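Local coordinates for bartonella effector protein (Bep) substrate of VirB T4SS (Bartonella clarridgeiae, PDB 4YK2), which is a type IV secretion effector whose BID domain, the part described here, probably serves as the signal for its translocation through the VirB system, at residues Q46-N51 and A84-S89. Numbering follows the deposited sequence.
Sequences QIVFGN and AKLAGS. With SO4 (sulfate ion), chain C; SO4 (sulfate ion), chain E.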
ATOM      1  N   GLN A  46       7.535   2.209   5.045  1.00 17.87           N
ATOM      2  CA  GLN A  46       8.736   2.530   5.805  1.00 22.34           C
ATOM      3  C   GLN A  46       9.923   1.707   5.290  1.00 27.26           C
ATOM      4  O   GLN A  46      11.027   2.242   5.107  1.00 23.06           O
ATOM      5  CB  GLN A  46       8.506   2.289   7.302  1.00 21.54           C
ATOM      6  CG  GLN A  46       9.777   2.343   8.168  1.00 32.66           C
ATOM      7  CD  GLN A  46      10.496   3.682   8.098  1.00 47.16           C
ATOM      8  OE1 GLN A  46       9.873   4.733   7.909  1.00 48.62           O
ATOM      9  NE2 GLN A  46      11.819   3.652   8.256  1.00 47.94           N
ATOM     10  N   ILE A  47       9.695   0.420   5.034  1.00 25.09           N
ATOM     11  CA  ILE A  47      10.767  -0.458   4.556  1.00 24.30           C
ATOM     12  C   ILE A  47      11.167  -0.145   3.115  1.00 25.85           C
ATOM     13  O   ILE A  47      12.356  -0.090   2.780  1.00 25.68           O
ATOM     14  CB  ILE A  47      10.367  -1.946   4.680  1.00 27.51           C
ATOM     15  CG1 ILE A  47      10.096  -2.315   6.146  1.00 29.20           C
ATOM     16  CG2 ILE A  47      11.467  -2.823   4.103  1.00 24.70           C
ATOM     17  CD1 ILE A  47       9.429  -3.692   6.339  1.00 27.46           C
ATOM     18  N   VAL A  48      10.174   0.046   2.253  1.00 22.31           N
ATOM     19  CA  VAL A  48      10.432   0.267   0.833  1.00 23.48           C
ATOM     20  C   VAL A  48      11.017   1.668   0.574  1.00 20.62           C
ATOM     21  O   VAL A  48      11.973   1.811  -0.183  1.00 23.32           O
ATOM     22  CB  VAL A  48       9.141   0.049   0.005  1.00 22.65           C
ATOM     23  CG1 VAL A  48       9.354   0.471  -1.444  1.00 21.71           C
ATOM     24  CG2 VAL A  48       8.692  -1.403   0.085  1.00 20.75           C
ATOM     25  N   PHE A  49      10.446   2.691   1.210  1.00 21.17           N
ATOM     26  CA  PHE A  49      10.778   4.080   0.889  1.00 21.88           C
ATOM     27  C   PHE A  49      11.422   4.850   2.032  1.00 25.74           C
ATOM     28  O   PHE A  49      11.934   5.948   1.823  1.00 25.08           O
ATOM     29  CB  PHE A  49       9.521   4.846   0.448  1.00 18.68           C
ATOM     30  CG  PHE A  49       8.925   4.354  -0.842  1.00 21.87           C
ATOM     31  CD1 PHE A  49       9.619   4.489  -2.039  1.00 23.81           C
ATOM     32  CD2 PHE A  49       7.657   3.784  -0.864  1.00 23.39           C
ATOM     33  CE1 PHE A  49       9.074   4.057  -3.239  1.00 25.17           C
ATOM     34  CE2 PHE A  49       7.096   3.339  -2.063  1.00 24.66           C
ATOM     35  CZ  PHE A  49       7.805   3.475  -3.256  1.00 25.86           C
ATOM     36  N   GLY A  50      11.390   4.306   3.244  1.00 25.42           N
ATOM     37  CA  GLY A  50      11.918   5.048   4.378  1.00 23.90           C
ATOM     38  C   GLY A  50      10.943   6.104   4.868  1.00 27.42           C
ATOM     39  O   GLY A  50      11.309   6.961   5.657  1.00 24.03           O
ATOM     40  N   ASN A  51       9.697   6.040   4.402  1.00 23.29           N
ATOM     41  CA  ASN A  51       8.654   6.991   4.823  1.00 24.58           C
ATOM     42  C   ASN A  51       7.327   6.248   4.851  1.00 23.73           C
ATOM     43  O   ASN A  51       6.805   5.851   3.812  1.00 23.40           O
ATOM     44  CB  ASN A  51       8.585   8.206   3.881  1.00 21.63           C
ATOM     45  CG  ASN A  51       7.565   9.260   4.331  1.00 23.83           C
ATOM     46  OD1 ASN A  51       6.716   9.018   5.195  1.00 25.45           O
ATOM     47  ND2 ASN A  51       7.659  10.443   3.749  1.00 22.69           N
ATOM     48  N   ALA A  84       9.320   7.579  -5.315  1.00 21.35           N
ATOM     49  CA  ALA A  84      10.391   8.123  -4.489  1.00 23.93           C
ATOM     50  C   ALA A  84      11.580   7.195  -4.611  1.00 21.07           C
ATOM     51  O   ALA A  84      11.432   6.052  -5.032  1.00 24.21           O
ATOM     52  CB  ALA A  84       9.961   8.247  -3.026  1.00 24.24           C
ATOM     53  N   LYS A  85      12.757   7.677  -4.230  1.00 21.28           N
ATOM     54  CA  LYS A  85      13.938   6.819  -4.163  1.00 24.56           C
ATOM     55  C   LYS A  85      13.699   5.682  -3.166  1.00 24.71           C
ATOM     56  O   LYS A  85      13.103   5.897  -2.114  1.00 23.45           O
ATOM     57  CB  LYS A  85      15.169   7.638  -3.752  1.00 25.61           C
ATOM     58  CG  LYS A  85      16.450   6.832  -3.710  1.00 36.66           C
ATOM     59  CD  LYS A  85      17.667   7.736  -3.684  1.00 49.37           C
ATOM     60  CE  LYS A  85      18.053   8.075  -2.269  1.00 56.13           C
ATOM     61  NZ  LYS A  85      18.509   6.857  -1.549  1.00 63.70           N
ATOM     62  N   LEU A  86      14.144   4.474  -3.497  1.00 21.94           N
ATOM     63  CA  LEU A  86      14.011   3.358  -2.563  1.00 25.55           C
ATOM     64  C   LEU A  86      14.933   3.556  -1.365  1.00 25.77           C
ATOM     65  O   LEU A  86      15.980   4.210  -1.481  1.00 24.25           O
ATOM     66  CB  LEU A  86      14.335   2.033  -3.248  1.00 25.21           C
ATOM     67  CG  LEU A  86      13.453   1.602  -4.416  1.00 30.90           C
ATOM     68  CD1 LEU A  86      13.916   0.253  -4.935  1.00 33.39           C
ATOM     69  CD2 LEU A  86      12.002   1.552  -4.001  1.00 27.12           C
ATOM     70  N   ALA A  87      14.550   3.000  -0.222  1.00 20.65           N
ATOM     71  CA  ALA A  87      15.398   3.042   0.966  1.00 24.71           C
ATOM     72  C   ALA A  87      16.710   2.325   0.686  1.00 28.51           C
ATOM     73  O   ALA A  87      16.780   1.483  -0.206  1.00 26.96           O
ATOM     74  CB  ALA A  87      14.694   2.413   2.157  1.00 25.02           C
ATOM     75  N   GLY A  88      17.745   2.658   1.448  1.00 32.32           N
ATOM     76  CA  GLY A  88      19.059   2.075   1.230  1.00 29.60           C
ATOM     77  C   GLY A  88      19.742   2.739   0.052  1.00 33.78           C
ATOM     78  O   GLY A  88      19.314   3.800  -0.395  1.00 30.69           O
ATOM     79  N   SER A  89      20.805   2.131  -0.460  1.00 34.39           N
ATOM     80  CA  SER A  89      21.432   2.674  -1.649  1.00 40.97           C
ATOM     81  C   SER A  89      22.050   1.587  -2.500  1.00 37.78           C
ATOM     82  O   SER A  89      22.173   0.434  -2.077  1.00 30.93           O
ATOM     83  CB  SER A  89      22.487   3.724  -1.282  1.00 46.27           C
ATOM     84  OG  SER A  89      23.294   3.286  -0.218  1.00 46.16           O
TER
HETATM   85  S   SO4 C 301      21.529   3.852   3.498  1.00112.56           S
HETATM   86  O1  SO4 C 301      21.398   2.558   4.163  1.00109.64           O
HETATM   87  O2  SO4 C 301      20.261   4.578   3.570  1.00113.85           O
HETATM   88  O3  SO4 C 301      21.905   3.653   2.100  1.00110.24           O
HETATM   89  O4  SO4 C 301      22.571   4.628   4.167  1.00116.80           O
HETATM   90  S   SO4 E 303      10.925  12.343   3.105  1.00 99.10           S
HETATM   91  O1  SO4 E 303      11.590  11.234   3.784  1.00 99.59           O
HETATM   92  O2  SO4 E 303       9.833  11.827   2.282  1.00 98.33           O
HETATM   93  O3  SO4 E 303      11.883  13.019   2.238  1.00104.97           O
HETATM   94  O4  SO4 E 303      10.413  13.295   4.090  1.00 96.92           O
HETATM   95  O   HOH W   1      12.623   7.770  -0.481  1.00 40.64           O
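Phe49 and Val48, in the last turn of helix 21-49, meet the extended loop 84-89 at one end of the BID-domain helical bundle, where the chain runs on into the short hairpin 90-95, probably part of the hook that tops the bundle. The Phe49 ring turns its edge to the carbonyl oxygens of Ala84 and Lys85. Its CE1 lies 3.6 Å from Ala84 O, and Lys85 O sits in the ring plane beside CD1. Ala84 CB adds an apolar touch at CD1. Val48 CG1 lies over the centre of one ring face, 3.6 Å above the plane. CG1 is anti to the backbone N (chi1 172°), and it also meets Leu86 CD2 at 3.8 Å. That methyl reaches Phe49 CE1 as well, and the Leu86 side chain crosses both neighbours obliquely. Ile106 and Leu109 of helix 106-123 also pack on Val48. The backbones are tied by a nearly straight bond from Ala87 N to Val48 O (2.8 Å, 175° at the hydrogen). Arg99 NE of helix 97-103 binds Ala87 O, which links the loop to a further helix. Gly50, the first residue past the helix, has positive phi, and its N lies 4.0 Å from Ala87 CB. The Ala87 methyl points at the helix end, its CB 3.5 Å from Ile47 O.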